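Local coordinates for arylsulfatase (Pseudoalteromonas sp. MB47, PDB 7AJ0) that hydrolyses sulfate esters of the marine polysaccharide fucoidan as an exo-acting, thermostable sulfatase that assembles into a hexamer, at the interface of chains A and B. Numbering follows the deposited sequence. Chains: chain A/B, Arylsulfatase.

Contact 1: the interface of chains A and B. Residues chain A 479-483; chain B 331, 451, 454.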
ATOM      1  N   SER A 479      11.240   0.031  11.860  1.00 27.01           N
ATOM      2  CA  SER A 479      11.758  -0.657  13.031  1.00 25.50           C
ATOM      3  C   SER A 479      12.947  -1.538  12.676  1.00 24.99           C
ATOM      4  O   SER A 479      12.979  -2.169  11.615  1.00 25.42           O
ATOM      5  CB  SER A 479      10.658  -1.506  13.669  1.00 24.52           C
ATOM      6  OG  SER A 479      11.206  -2.444  14.577  1.00 29.86           O
ATOM      7  N   THR A 480      13.931  -1.576  13.579  1.00 24.94           N
ATOM      8  CA  THR A 480      15.069  -2.476  13.462  1.00 25.39           C
ATOM      9  C   THR A 480      15.007  -3.637  14.445  1.00 25.51           C
ATOM     10  O   THR A 480      15.862  -4.526  14.382  1.00 25.93           O
ATOM     11  CB  THR A 480      16.384  -1.710  13.670  1.00 25.38           C
ATOM     12  OG1 THR A 480      16.369  -1.066  14.950  1.00 24.96           O
ATOM     13  CG2 THR A 480      16.571  -0.667  12.575  1.00 25.41           C
ATOM     14  N   GLY A 481      14.031  -3.644  15.349  1.00 25.19           N
ATOM     15  CA  GLY A 481      13.837  -4.780  16.233  1.00 25.36           C
ATOM     16  C   GLY A 481      15.100  -5.179  16.964  1.00 30.41           C
ATOM     17  O   GLY A 481      15.782  -4.351  17.581  1.00 25.33           O
ATOM     18  N   HIS A 482      15.419  -6.472  16.891  1.00 26.06           N
ATOM     19  CA  HIS A 482      16.532  -7.052  17.626  1.00 26.35           C
ATOM     20  C   HIS A 482      17.890  -6.773  16.997  1.00 26.61           C
ATOM     21  O   HIS A 482      18.911  -7.127  17.598  1.00 26.87           O
ATOM     22  CB  HIS A 482      16.344  -8.570  17.719  1.00 26.86           C
ATOM     23  CG  HIS A 482      16.817  -9.304  16.500  1.00 32.31           C
ATOM     24  ND1 HIS A 482      16.288  -9.084  15.245  1.00 48.94           N
ATOM     25  CD2 HIS A 482      17.782 -10.241  16.341  1.00 31.46           C
ATOM     26  CE1 HIS A 482      16.902  -9.858  14.367  1.00 32.36           C
ATOM     27  NE2 HIS A 482      17.812 -10.571  15.007  1.00 50.31           N
ATOM     28  N   GLN A 483      17.932  -6.156  15.815  1.00 26.60           N
ATOM     29  CA  GLN A 483      19.172  -6.131  15.044  1.00 28.93           C
ATOM     30  C   GLN A 483      20.312  -5.489  15.825  1.00 26.96           C
ATOM     31  O   GLN A 483      21.444  -5.987  15.805  1.00 27.94           O
ATOM     32  CB  GLN A 483      18.958  -5.391  13.723  1.00 27.00           C
ATOM     33  CG  GLN A 483      20.019  -5.694  12.681  1.00 33.41           C
ATOM     34  CD  GLN A 483      19.934  -4.785  11.474  1.00 29.03           C
ATOM     35  OE1 GLN A 483      19.137  -3.847  11.443  1.00 27.12           O
ATOM     36  NE2 GLN A 483      20.760  -5.057  10.468  1.00 38.59           N
TER
ATOM     37  N   ASP B 331      16.545  -9.622   7.693  1.00 24.04           N
ATOM     38  CA  ASP B 331      16.603  -8.396   8.481  1.00 24.45           C
ATOM     39  C   ASP B 331      18.021  -7.849   8.574  1.00 31.18           C
ATOM     40  O   ASP B 331      18.210  -6.630   8.649  1.00 24.92           O
ATOM     41  CB  ASP B 331      16.041  -8.647   9.882  1.00 24.61           C
ATOM     42  CG  ASP B 331      14.554  -8.941   9.870  1.00 34.57           C
ATOM     43  OD1 ASP B 331      14.168 -10.055   9.451  1.00 29.86           O
ATOM     44  OD2 ASP B 331      13.773  -8.054  10.276  1.00 25.02           O
ATOM     45  N   ARG B 451      12.056  -7.036   6.397  1.00 28.08           N
ATOM     46  CA  ARG B 451      11.996  -6.973   7.859  1.00 25.17           C
ATOM     47  C   ARG B 451      10.984  -7.976   8.411  1.00 25.09           C
ATOM     48  O   ARG B 451      10.047  -7.638   9.137  1.00 25.45           O
ATOM     49  CB  ARG B 451      11.669  -5.551   8.301  1.00 28.04           C
ATOM     50  CG  ARG B 451      12.824  -4.584   8.110  1.00 25.88           C
ATOM     51  CD  ARG B 451      13.951  -4.960   9.043  1.00 36.48           C
ATOM     52  NE  ARG B 451      15.112  -4.088   8.929  1.00 44.27           N
ATOM     53  CZ  ARG B 451      16.128  -4.106   9.782  1.00 31.75           C
ATOM     54  NH1 ARG B 451      16.109  -4.945  10.809  1.00 25.88           N
ATOM     55  NH2 ARG B 451      17.154  -3.284   9.614  1.00 47.88           N
ATOM     56  N   ASP B 454      11.615  -8.063  12.348  1.00 25.72           N
ATOM     57  CA  ASP B 454      11.644  -6.848  13.149  1.00 26.26           C
ATOM     58  C   ASP B 454      10.523  -5.863  12.849  1.00 26.69           C
ATOM     59  O   ASP B 454      10.339  -4.917  13.623  1.00 27.24           O
ATOM     60  CB  ASP B 454      13.000  -6.146  12.962  1.00 26.25           C
ATOM     61  CG  ASP B 454      14.169  -6.997  13.434  1.00 31.97           C
ATOM     62  OD1 ASP B 454      14.072  -7.587  14.531  1.00 39.04           O
ATOM     63  OD2 ASP B 454      15.183  -7.086  12.709  1.00 31.99           O
TER
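The guanidinium of B:Arg451 lies between two backbone carbonyls at this subunit interface of a hexameric, calcium-binding sulfatase. A:Ser479 O sits over one face and B:Asp331 O over the other, both offset toward the rim. At its edge, in plane, it meets A:Gln483 OE1 and the carboxylate oxygen B:Asp454 OD2. The imidazole of A:His482 is met edge-on by the carboxylate of B:Asp454, the planes turned 40° apart.

B:Arg451 NH2 donates to the amide oxygen A:Gln483 OE1 at 2.8 Å. The bond is nearly straight, but the donor comes from above the amide carbonyl plane rather than along a lone pair. A:Gln483 has CG anti to its backbone N (chi1 -161°) and an extended chain, which carries the amide out to the arginine.

B:Asp454 OD1 is gripped twice by A:His482. A:His482 ND1 donates to B:Asp454 OD1 at 2.8 Å, almost in its ring plane, and takes the syn lone pair of that oxygen. The backbone A:His482 N is 2.9 Å from B:Asp454 OD1 and comes from above the carboxylate plane. The other oxygen, B:Asp454 OD2, makes a salt bridge with B:Arg451 NH1 at 3.0 Å. B:Asp454 OD2 also lies 3.1 Å from A:Thr480 O; two acceptors so close make this detail doubtful.

The hydroxyl A:Ser479 OG donates to the backbone oxygen B:Asp454 O at 2.8 Å. On the B side, the backbone N of B:Asp454 donates to B:Asp331 OD2 at 3.0 Å. This second-shell bond ties the aspartate's loop to the 3-10 helix 330-332 and would steady the carboxylate facing chain A.

Contact 2: the interface of chains A and B. Residues chain A 484, 486-487; chain B 185, 188, 195, 198, 208.
The amide oxygen B:Gln188 OE1 faces A:Trp487 and is linked by water 1 to the backbone of A:Glu486. This is a subunit interface patch of the sulfatase hexamer, where A:Trp487 packs on chain B. Water 1 is 3.0 Å from B:Gln188 OE1. Water 1 is 3.1 Å from A:Glu486 N, and that hydrogen bond is close to straight. B:Gln188 OE1 lies 3.3 Å from the backbone A:Trp487 N, a close approach rather than a clear bond. B:Gln188 OE1 also meets the indole at its edge, in plane, 3.5 Å from A:Trp487 CD1. The amide and ring planes are 49° apart.

B:Gln188 starts with CG between its backbone N and carbonyl carbon (chi1 69°) and is extended beyond it. This reaches the amide across to chain A. Its NE2 makes weak hydrogen bonds to the backbone O and carboxylate OD1 of B:Asp185, which would limit rotation of the amide and keep OE1 turned toward chain A. Behind it, B:Gln188 CA rests over the centre of the B:Tyr195 ring. The ring atom B:Tyr195 CE1 comes to 4.2 Å from A:Tyr484 CA.

The indole of A:Trp487 is packed on one face by B:Met198. B:Met198 CG stands 3.9 Å from the centroid of the A:Trp487 five-membered ring, a CH-pi contact. The bent thioether chain brings the methyl B:Met198 CE to 3.8 Å from A:Trp487 CD1. The two side chains run past each other in opposite directions. B:Ala208 CB approaches the benzo part of the indole more loosely.

A:Glu486 OE1 comes near B:Asp185 N without a clear bond. The carboxylates, with A:Glu486 OE1 and B:Asp185 OD1 5.4 Å apart, might repel weakly.

In chain A the site occupies the end of the 3-10 helix 481-484 and the stretch leading to helix 489-505. Chain B receives it with helices 183-187, 196-199 and 202-208 and the loop holding B:Gln188 and B:Tyr195.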
ATOM      1  N   TYR A 484      20.039  -4.378  16.511  1.00 26.44           N
ATOM      2  CA  TYR A 484      21.063  -3.647  17.246  1.00 26.39           C
ATOM      3  C   TYR A 484      20.792  -3.632  18.745  1.00 26.11           C
ATOM      4  O   TYR A 484      21.370  -2.815  19.467  1.00 25.97           O
ATOM      5  CB  TYR A 484      21.167  -2.207  16.734  1.00 26.12           C
ATOM      6  CG  TYR A 484      21.391  -2.087  15.248  1.00 26.42           C
ATOM      7  CD1 TYR A 484      22.622  -2.395  14.685  1.00 26.99           C
ATOM      8  CD2 TYR A 484      20.376  -1.651  14.406  1.00 34.18           C
ATOM      9  CE1 TYR A 484      22.834  -2.281  13.321  1.00 27.33           C
ATOM     10  CE2 TYR A 484      20.577  -1.533  13.043  1.00 27.22           C
ATOM     11  CZ  TYR A 484      21.807  -1.849  12.505  1.00 27.08           C
ATOM     12  OH  TYR A 484      22.007  -1.730  11.149  1.00 27.47           O
ATOM     13  N   GLU A 486      20.148  -6.757  20.822  1.00 26.70           N
ATOM     14  CA  GLU A 486      20.129  -8.073  21.451  1.00 27.11           C
ATOM     15  C   GLU A 486      20.551  -7.989  22.912  1.00 27.12           C
ATOM     16  O   GLU A 486      20.025  -8.716  23.762  1.00 27.23           O
ATOM     17  CB  GLU A 486      21.039  -9.041  20.696  1.00 27.76           C
ATOM     18  CG  GLU A 486      20.474  -9.532  19.375  1.00 27.92           C
ATOM     19  CD  GLU A 486      21.243 -10.720  18.816  1.00 49.47           C
ATOM     20  OE1 GLU A 486      22.221 -11.162  19.460  1.00 41.79           O
ATOM     21  OE2 GLU A 486      20.866 -11.216  17.734  1.00 51.39           O
ATOM     22  N   TRP A 487      21.508  -7.110  23.223  1.00 27.05           N
ATOM     23  CA  TRP A 487      21.941  -6.954  24.607  1.00 27.09           C
ATOM     24  C   TRP A 487      20.830  -6.395  25.488  1.00 26.60           C
ATOM     25  O   TRP A 487      20.801  -6.669  26.693  1.00 26.71           O
ATOM     26  CB  TRP A 487      23.171  -6.044  24.674  1.00 27.16           C
ATOM     27  CG  TRP A 487      22.960  -4.708  24.035  1.00 26.69           C
ATOM     28  CD1 TRP A 487      23.316  -4.340  22.771  1.00 26.74           C
ATOM     29  CD2 TRP A 487      22.335  -3.563  24.625  1.00 26.15           C
ATOM     30  NE1 TRP A 487      22.954  -3.036  22.537  1.00 26.27           N
ATOM     31  CE2 TRP A 487      22.350  -2.536  23.660  1.00 25.90           C
ATOM     32  CE3 TRP A 487      21.766  -3.305  25.876  1.00 25.91           C
ATOM     33  CZ2 TRP A 487      21.818  -1.273  23.906  1.00 25.41           C
ATOM     34  CZ3 TRP A 487      21.238  -2.051  26.117  1.00 25.43           C
ATOM     35  CH2 TRP A 487      21.269  -1.051  25.137  1.00 25.17           C
TER
ATOM     36  N   ASP B 185      25.736 -12.667  19.483  1.00 37.49           N
ATOM     37  CA  ASP B 185      26.016 -12.328  20.874  1.00 27.13           C
ATOM     38  C   ASP B 185      27.471 -11.917  21.061  1.00 27.46           C
ATOM     39  O   ASP B 185      27.767 -11.059  21.902  1.00 28.01           O
ATOM     40  CB  ASP B 185      25.669 -13.515  21.775  1.00 27.26           C
ATOM     41  CG  ASP B 185      25.696 -13.161  23.256  1.00 29.05           C
ATOM     42  OD1 ASP B 185      25.579 -11.963  23.594  1.00 48.17           O
ATOM     43  OD2 ASP B 185      25.840 -14.086  24.084  1.00 30.15           O
ATOM     44  N   GLN B 188      28.428  -8.345  18.665  1.00 32.58           N
ATOM     45  CA  GLN B 188      27.892  -7.068  19.121  1.00 27.91           C
ATOM     46  C   GLN B 188      28.820  -6.373  20.110  1.00 28.60           C
ATOM     47  O   GLN B 188      28.656  -5.174  20.353  1.00 29.03           O
ATOM     48  CB  GLN B 188      26.511  -7.262  19.752  1.00 27.91           C
ATOM     49  CG  GLN B 188      26.510  -8.015  21.072  1.00 32.69           C
ATOM     50  CD  GLN B 188      25.112  -8.180  21.646  1.00 28.26           C
ATOM     51  OE1 GLN B 188      24.205  -7.407  21.334  1.00 28.29           O
ATOM     52  NE2 GLN B 188      24.932  -9.195  22.483  1.00 28.34           N
ATOM     53  N   TYR B 195      27.595  -1.129  16.333  1.00 28.97           N
ATOM     54  CA  TYR B 195      26.859  -1.120  17.591  1.00 29.26           C
ATOM     55  C   TYR B 195      27.293   0.055  18.461  1.00 30.07           C
ATOM     56  O   TYR B 195      27.354  -0.042  19.689  1.00 30.46           O
ATOM     57  CB  TYR B 195      27.047  -2.444  18.328  1.00 29.02           C
ATOM     58  CG  TYR B 195      26.645  -3.652  17.511  1.00 28.28           C
ATOM     59  CD1 TYR B 195      25.347  -4.136  17.550  1.00 27.98           C
ATOM     60  CD2 TYR B 195      27.563  -4.304  16.696  1.00 27.93           C
ATOM     61  CE1 TYR B 195      24.972  -5.236  16.805  1.00 27.36           C
ATOM     62  CE2 TYR B 195      27.196  -5.406  15.945  1.00 27.31           C
ATOM     63  CZ  TYR B 195      25.899  -5.868  16.004  1.00 27.03           C
ATOM     64  OH  TYR B 195      25.520  -6.963  15.264  1.00 26.47           O
ATOM     65  N   MET B 198      25.846   1.465  21.923  1.00 31.83           N
ATOM     66  CA  MET B 198      26.238   0.756  23.134  1.00 32.08           C
ATOM     67  C   MET B 198      27.748   0.683  23.313  1.00 32.28           C
ATOM     68  O   MET B 198      28.235   0.782  24.442  1.00 32.90           O
ATOM     69  CB  MET B 198      25.651  -0.661  23.112  1.00 31.43           C
ATOM     70  CG  MET B 198      26.017  -1.522  24.306  1.00 31.67           C
ATOM     71  SD  MET B 198      27.548  -2.444  24.065  1.00 31.36           S
ATOM     72  CE  MET B 198      27.038  -3.660  22.850  1.00 30.32           C
ATOM     73  N   ALA B 208      26.340  -3.517  29.753  1.00 33.89           N
ATOM     74  CA  ALA B 208      25.996  -4.556  28.790  1.00 32.94           C
ATOM     75  C   ALA B 208      27.086  -5.614  28.672  1.00 32.63           C
ATOM     76  O   ALA B 208      26.778  -6.792  28.457  1.00 32.13           O
ATOM     77  CB  ALA B 208      25.720  -3.928  27.423  1.00 32.36           C
TER
HETATM   78  O   HOH W   1      22.627  -6.442  18.954  1.00 22.07           O

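Contact 1 and contact 2 are neighbouring patches of one interface, with C-alpha centres about 13 Å apart. They are continuous in chain A: the 3-10 helix 481-484 contributes to both, and the chain runs on from contact 1 into contact 2. Chain B answers with separate regions: residues 331, 451 and 454 for contact 1; residues between 185 and 208, on three short helices and the loop between, for contact 2. Contact 1 is polar and charged, while contact 2 adds aromatic packing. One chain A segment bridges distant parts of chain B's sequence. The pairing is not an exact two-fold, and probably contributes to the hexamer.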